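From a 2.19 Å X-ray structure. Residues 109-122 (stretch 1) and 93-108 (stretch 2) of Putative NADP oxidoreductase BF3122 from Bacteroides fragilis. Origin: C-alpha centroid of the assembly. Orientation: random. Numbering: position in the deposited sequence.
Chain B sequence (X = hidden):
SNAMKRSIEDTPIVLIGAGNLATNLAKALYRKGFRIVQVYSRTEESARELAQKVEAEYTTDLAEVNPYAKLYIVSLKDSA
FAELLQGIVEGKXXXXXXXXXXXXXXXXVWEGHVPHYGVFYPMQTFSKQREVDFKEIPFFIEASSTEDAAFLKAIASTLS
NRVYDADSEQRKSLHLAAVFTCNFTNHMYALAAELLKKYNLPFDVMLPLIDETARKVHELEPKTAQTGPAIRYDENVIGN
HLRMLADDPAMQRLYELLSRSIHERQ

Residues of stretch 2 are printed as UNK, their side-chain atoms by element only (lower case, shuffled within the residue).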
# COMPACT_ATOMS: atom_id res chain seq x y z
N VAL B 109 -34.18 4.88 -2.97
CA VAL B 109 -34.33 5.98 -2.02
C VAL B 109 -35.12 7.13 -2.62
O VAL B 109 -36.03 7.66 -1.99
CB VAL B 109 -32.98 6.49 -1.44
CG1 VAL B 109 -32.37 5.43 -0.67
CG2 VAL B 109 -31.99 6.96 -2.53
N TRP B 110 -34.80 7.48 -3.86
CA TRP B 110 -35.42 8.61 -4.54
C TRP B 110 -36.86 8.41 -5.00
O TRP B 110 -37.54 9.39 -5.29
CB TRP B 110 -34.61 8.97 -5.77
CG TRP B 110 -33.21 9.37 -5.49
CD1 TRP B 110 -32.07 8.69 -5.83
CD2 TRP B 110 -32.79 10.56 -4.83
NE1 TRP B 110 -30.97 9.39 -5.42
CE2 TRP B 110 -31.38 10.55 -4.81
CE3 TRP B 110 -33.47 11.66 -4.27
CZ2 TRP B 110 -30.63 11.58 -4.23
CZ3 TRP B 110 -32.71 12.68 -3.69
CH2 TRP B 110 -31.31 12.63 -3.68
N GLU B 111 -37.30 7.16 -5.14
CA GLU B 111 -38.55 6.89 -5.84
C GLU B 111 -39.76 7.38 -5.05
O GLU B 111 -39.86 7.17 -3.83
CB GLU B 111 -38.68 5.43 -6.27
CG GLU B 111 -39.40 4.48 -5.32
CD GLU B 111 -39.76 3.16 -6.01
OE1 GLU B 111 -40.60 3.20 -6.93
OE2 GLU B 111 -39.21 2.10 -5.63
N GLY B 112 -40.67 8.07 -5.74
CA GLY B 112 -41.79 8.73 -5.08
C GLY B 112 -41.45 10.15 -4.65
O GLY B 112 -42.35 10.96 -4.44
N HIS B 113 -40.16 10.46 -4.53
CA HIS B 113 -39.72 11.80 -4.11
C HIS B 113 -39.46 12.76 -5.27
O HIS B 113 -39.77 13.95 -5.17
CB HIS B 113 -38.49 11.71 -3.19
CG HIS B 113 -38.77 11.02 -1.90
ND1 HIS B 113 -38.21 9.80 -1.56
CD2 HIS B 113 -39.57 11.36 -0.86
CE1 HIS B 113 -38.65 9.42 -0.37
NE2 HIS B 113 -39.47 10.35 0.08
N VAL B 114 -38.89 12.25 -6.36
CA VAL B 114 -38.62 13.06 -7.56
C VAL B 114 -38.87 12.28 -8.84
O VAL B 114 -38.73 11.05 -8.86
CB VAL B 114 -37.16 13.61 -7.62
CG1 VAL B 114 -37.01 14.84 -6.71
CG2 VAL B 114 -36.14 12.54 -7.29
N PRO B 115 -39.28 12.97 -9.90
CA PRO B 115 -39.49 12.26 -11.15
C PRO B 115 -38.24 11.72 -11.85
O PRO B 115 -38.35 10.76 -12.58
CB PRO B 115 -40.22 13.29 -12.03
CG PRO B 115 -39.92 14.62 -11.40
CD PRO B 115 -39.70 14.39 -9.96
N HIS B 116 -37.07 12.35 -11.68
CA HIS B 116 -35.85 11.91 -12.35
C HIS B 116 -34.75 11.75 -11.30
O HIS B 116 -34.48 12.67 -10.49
CB HIS B 116 -35.45 12.86 -13.48
CG HIS B 116 -36.55 13.15 -14.45
ND1 HIS B 116 -36.76 12.40 -15.59
CD2 HIS B 116 -37.56 14.07 -14.42
CE1 HIS B 116 -37.83 12.86 -16.23
NE2 HIS B 116 -38.32 13.88 -15.55
N TYR B 117 -34.13 10.57 -11.30
CA TYR B 117 -33.22 10.19 -10.23
C TYR B 117 -32.34 9.02 -10.69
O TYR B 117 -32.63 8.38 -11.70
CB TYR B 117 -33.98 9.86 -8.95
CG TYR B 117 -34.94 8.70 -9.07
CD1 TYR B 117 -34.50 7.38 -8.92
CD2 TYR B 117 -36.30 8.93 -9.29
CE1 TYR B 117 -35.38 6.31 -9.02
CE2 TYR B 117 -37.21 7.86 -9.38
CZ TYR B 117 -36.74 6.56 -9.25
OH TYR B 117 -37.61 5.50 -9.33
N GLY B 118 -31.28 8.74 -9.94
CA GLY B 118 -30.32 7.73 -10.34
C GLY B 118 -29.16 7.63 -9.40
O GLY B 118 -29.14 8.26 -8.35
N VAL B 119 -28.19 6.80 -9.78
CA VAL B 119 -26.98 6.59 -9.00
C VAL B 119 -25.83 6.85 -9.95
O VAL B 119 -25.86 6.41 -11.09
CB VAL B 119 -26.91 5.14 -8.45
CG1 VAL B 119 -25.61 4.89 -7.68
CG2 VAL B 119 -28.11 4.86 -7.56
N PHE B 120 -24.85 7.60 -9.49
CA PHE B 120 -23.73 8.07 -10.29
C PHE B 120 -22.49 7.70 -9.47
O PHE B 120 -21.98 8.53 -8.71
CB PHE B 120 -23.87 9.59 -10.39
CG PHE B 120 -23.07 10.23 -11.48
CD1 PHE B 120 -23.27 9.91 -12.82
CD2 PHE B 120 -22.18 11.25 -11.17
CE1 PHE B 120 -22.56 10.54 -13.82
CE2 PHE B 120 -21.46 11.91 -12.17
CZ PHE B 120 -21.66 11.56 -13.51
N TYR B 121 -22.03 6.45 -9.60
CA TYR B 121 -21.05 5.85 -8.65
C TYR B 121 -19.63 5.64 -9.22
O TYR B 121 -19.39 4.66 -9.90
CB TYR B 121 -21.59 4.51 -8.14
CG TYR B 121 -20.67 3.73 -7.19
CD1 TYR B 121 -20.16 4.32 -6.02
CD2 TYR B 121 -20.41 2.38 -7.42
CE1 TYR B 121 -19.34 3.59 -5.15
CE2 TYR B 121 -19.62 1.64 -6.56
CZ TYR B 121 -19.09 2.23 -5.44
OH TYR B 121 -18.32 1.46 -4.62
N PRO B 122 -18.70 6.57 -8.98
CA PRO B 122 -17.32 6.29 -9.35
C PRO B 122 -16.61 5.52 -8.24
O PRO B 122 -16.52 6.01 -7.12
CB PRO B 122 -16.70 7.68 -9.53
CG PRO B 122 -17.50 8.59 -8.61
CD PRO B 122 -18.87 7.93 -8.40
N UNK B 93 -36.62 22.04 -10.67
CA UNK B 93 -37.23 21.84 -11.98
C UNK B 93 -37.69 20.39 -12.08
O UNK B 93 -37.04 19.47 -11.55
n UNK B 93 -34.32 23.19 -15.12
c UNK B 93 -34.28 23.63 -13.71
c UNK B 93 -36.21 22.15 -13.09
n UNK B 93 -33.37 22.58 -17.13
c UNK B 93 -33.24 22.97 -15.86
c UNK B 93 -35.64 23.56 -13.03
n UNK B 93 -32.03 23.17 -15.36
N UNK B 94 -38.81 20.19 -12.77
CA UNK B 94 -39.33 18.87 -13.05
C UNK B 94 -38.27 17.95 -13.69
O UNK B 94 -38.12 16.80 -13.29
c UNK B 94 -41.79 18.37 -13.45
c UNK B 94 -40.53 19.00 -13.98
c UNK B 94 -41.98 16.92 -13.88
o UNK B 94 -42.76 16.22 -13.20
o UNK B 94 -41.37 16.47 -14.88
N UNK B 95 -37.51 18.47 -14.64
CA UNK B 95 -36.47 17.67 -15.33
C UNK B 95 -35.13 17.54 -14.59
O UNK B 95 -34.23 16.89 -15.11
o UNK B 95 -34.43 19.67 -18.81
c UNK B 95 -35.49 19.57 -16.67
c UNK B 95 -36.20 18.23 -16.73
o UNK B 95 -35.98 21.18 -18.33
c UNK B 95 -35.29 20.19 -18.04
N UNK B 96 -34.97 18.20 -13.45
CA UNK B 96 -33.72 18.05 -12.67
C UNK B 96 -33.49 16.58 -12.31
O UNK B 96 -34.44 15.85 -12.01
c UNK B 96 -33.74 18.90 -11.42
N UNK B 97 -32.24 16.15 -12.36
CA UNK B 97 -31.91 14.78 -12.01
C UNK B 97 -31.24 14.74 -10.63
O UNK B 97 -30.24 15.45 -10.42
c UNK B 97 -31.02 14.22 -13.14
c UNK B 97 -31.51 11.76 -12.82
c UNK B 97 -30.53 12.79 -13.32
c UNK B 97 -30.15 12.50 -14.80
N UNK B 98 -31.81 13.99 -9.68
CA UNK B 98 -31.12 13.78 -8.38
C UNK B 98 -30.45 12.43 -8.37
O UNK B 98 -31.10 11.39 -8.55
se UNK B 98 -33.58 16.07 -8.01
c UNK B 98 -32.45 16.98 -6.73
c UNK B 98 -32.00 13.84 -7.12
c UNK B 98 -33.40 14.32 -7.26
N UNK B 99 -29.15 12.46 -8.16
CA UNK B 99 -28.36 11.24 -8.04
C UNK B 99 -27.60 11.21 -6.73
O UNK B 99 -27.27 12.25 -6.15
c UNK B 99 -26.24 12.05 -9.25
c UNK B 99 -28.17 11.11 -10.57
c UNK B 99 -27.39 11.04 -9.26
N UNK B 100 -27.34 10.01 -6.23
CA UNK B 100 -26.39 9.86 -5.15
C UNK B 100 -25.19 9.07 -5.63
O UNK B 100 -25.21 8.52 -6.72
c UNK B 100 -27.25 5.68 -4.15
n UNK B 100 -26.58 6.81 -4.05
c UNK B 100 -28.70 7.32 -4.16
n UNK B 100 -28.54 5.96 -4.22
c UNK B 100 -27.47 7.87 -4.04
c UNK B 100 -27.03 9.28 -3.90
N UNK B 101 -24.15 9.05 -4.81
CA UNK B 101 -22.87 8.47 -5.20
C UNK B 101 -22.47 7.27 -4.34
O UNK B 101 -21.28 6.90 -4.30
c UNK B 101 -22.03 10.65 -6.09
c UNK B 101 -21.79 9.53 -5.09
o UNK B 101 -21.84 10.09 -3.78
N UNK B 102 -23.42 6.70 -3.62
CA UNK B 102 -23.08 5.64 -2.67
C UNK B 102 -23.14 4.27 -3.33
O UNK B 102 -24.06 3.97 -4.08
c UNK B 102 -23.97 5.68 -1.49
N UNK B 103 -22.14 3.44 -3.02
CA UNK B 103 -22.09 2.06 -3.48
C UNK B 103 -23.18 1.17 -2.90
O UNK B 103 -23.67 0.25 -3.57
N UNK B 104 -23.56 1.42 -1.66
CA UNK B 104 -24.39 0.46 -0.95
C UNK B 104 -25.73 1.07 -0.55
O UNK B 104 -26.38 0.58 0.37
o UNK B 104 -22.64 -1.07 -0.16
c UNK B 104 -23.64 -0.13 0.24
N UNK B 105 -26.14 2.13 -1.22
CA UNK B 105 -27.49 2.68 -1.05
C UNK B 105 -28.28 2.39 -2.32
O UNK B 105 -27.81 2.71 -3.42
c UNK B 105 -26.81 4.52 0.55
c UNK B 105 -26.69 6.06 0.77
c UNK B 105 -27.47 4.19 -0.78
c UNK B 105 -28.87 4.79 -0.80
N UNK B 106 -29.47 1.79 -2.20
CA UNK B 106 -30.25 1.48 -3.40
C UNK B 106 -30.71 2.74 -4.10
O UNK B 106 -30.88 3.78 -3.45
c UNK B 106 -31.52 1.01 -1.43
c UNK B 106 -30.16 1.38 -0.96
c UNK B 106 -31.46 0.71 -2.86
N UNK B 107 -30.90 2.67 -5.42
CA UNK B 107 -31.45 3.81 -6.17
C UNK B 107 -32.84 4.21 -5.68
O UNK B 107 -33.21 5.38 -5.77
c UNK B 107 -31.53 3.50 -7.65
c UNK B 107 -31.97 4.66 -8.51
se UNK B 107 -32.03 4.23 -10.40
c UNK B 107 -33.54 3.04 -10.44
N UNK B 108 -33.59 3.24 -5.15
CA UNK B 108 -35.00 3.45 -4.78
C UNK B 108 -35.23 4.45 -3.65
O UNK B 108 -36.37 4.83 -3.41
n UNK B 108 -35.38 0.07 -3.20
o UNK B 108 -34.59 1.99 -2.35
c UNK B 108 -35.18 1.38 -3.25
c UNK B 108 -35.73 2.11 -4.49

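Position 93 carries three carbons, a nitrogen, then a carbon bearing two more nitrogens, all beyond reach of stretch 1: Arg-93, its charge paired within its own stretch. Position 94 has three carbons, the third holding two oxygens, one of them beside Pro-115: Glu-94, an acid that can stay solvated at the surface, with OE1 3.7 Å from Pro-115 CG. Its backbone O meets the edge of the His-116 ring at CD2, 3.0 Å away. The same carboxylate pattern at 95 gives Glu-95, whose OE1 forms a salt bridge with Arg-93 NH2 at 3.2 Å. A single carbon at 96, buried and pointing away, is Ala-96, which closes a type I turn begun at Arg-93.

Position 97 has four carbons forked at the second, one branch tip against the backbone of Tyr-117: Leu-97, apolar and buried, with CD1 3.3 Å from Tyr-117 N. At 98 an unbranched chain of two carbons, selenium and a carbon lies against Trp-110 and Val-114: selenomethionine, Met-98. Its CB sits over the face of the Trp-110 six-membered ring, and its CG is 3.3 Å from Val-114 CG2, so a flexible apolar chain suits this buried site. At 99, one carbon carrying two others packs against Phe-120: Val-99, a compact apolar fit, CG2 lying 3.6 Å from Phe-120 CB.

At 100, one carbon leads to a five-membered ring with two nitrogens, rim to rim with Trp-110: His-100. Both nitrogens are used, ND1 accepting from the backbone N of 102 and NE2 donating to the backbone O of 106. Position 101, a carbon bearing one oxygen and one carbon, touches Phe-120 O: Thr-101, its methyl CG2 3.4 Å away from that O, its OG1 hydrogen-bonded elsewhere in the structure. The lone carbon at 102 points away: Ala-102.

No side chain exists at 103, where CA lies over the Tyr-121 ring: Gly-103, since a CB would clash with Tyr-121 OH. One carbon and one oxygen, turned away, give Ser-104, its OG bonded elsewhere. At 105, four carbons forked at the first, one arm longer, meet Val-109: Ile-105, CG2 3.6 Å from Val-109 CG1. Three carbons closing onto the backbone N make Pro-106, whose O accepts from His-100. At 107, two carbons, selenium and a last carbon, unbranched, lie beside Val-119 and the Tyr-117 ring edge: selenomethionine, Met-107. At 108, two carbons, the second with one oxygen and one nitrogen, lie near Glu-111: Asn-108, polar and exposed.

The contact rests on six hydrogen bonds. Four pair parallel strands: Met-98 N to His-116 O (3.1 Å), Gly-118 N to Met-98 O (3.0 Å), His-100 N to Gly-118 O (3.3 Å) and Phe-120 N to His-100 O (2.9 Å). Two span the junction: Trp-110 N to Met-107 O (3.3 Å) and Glu-111 N to Asn-108 O (3.0 Å). Apolar and aromatic packing reinforces them.

Stretch 2 (93-108) REEALMVHTAGSIPMN
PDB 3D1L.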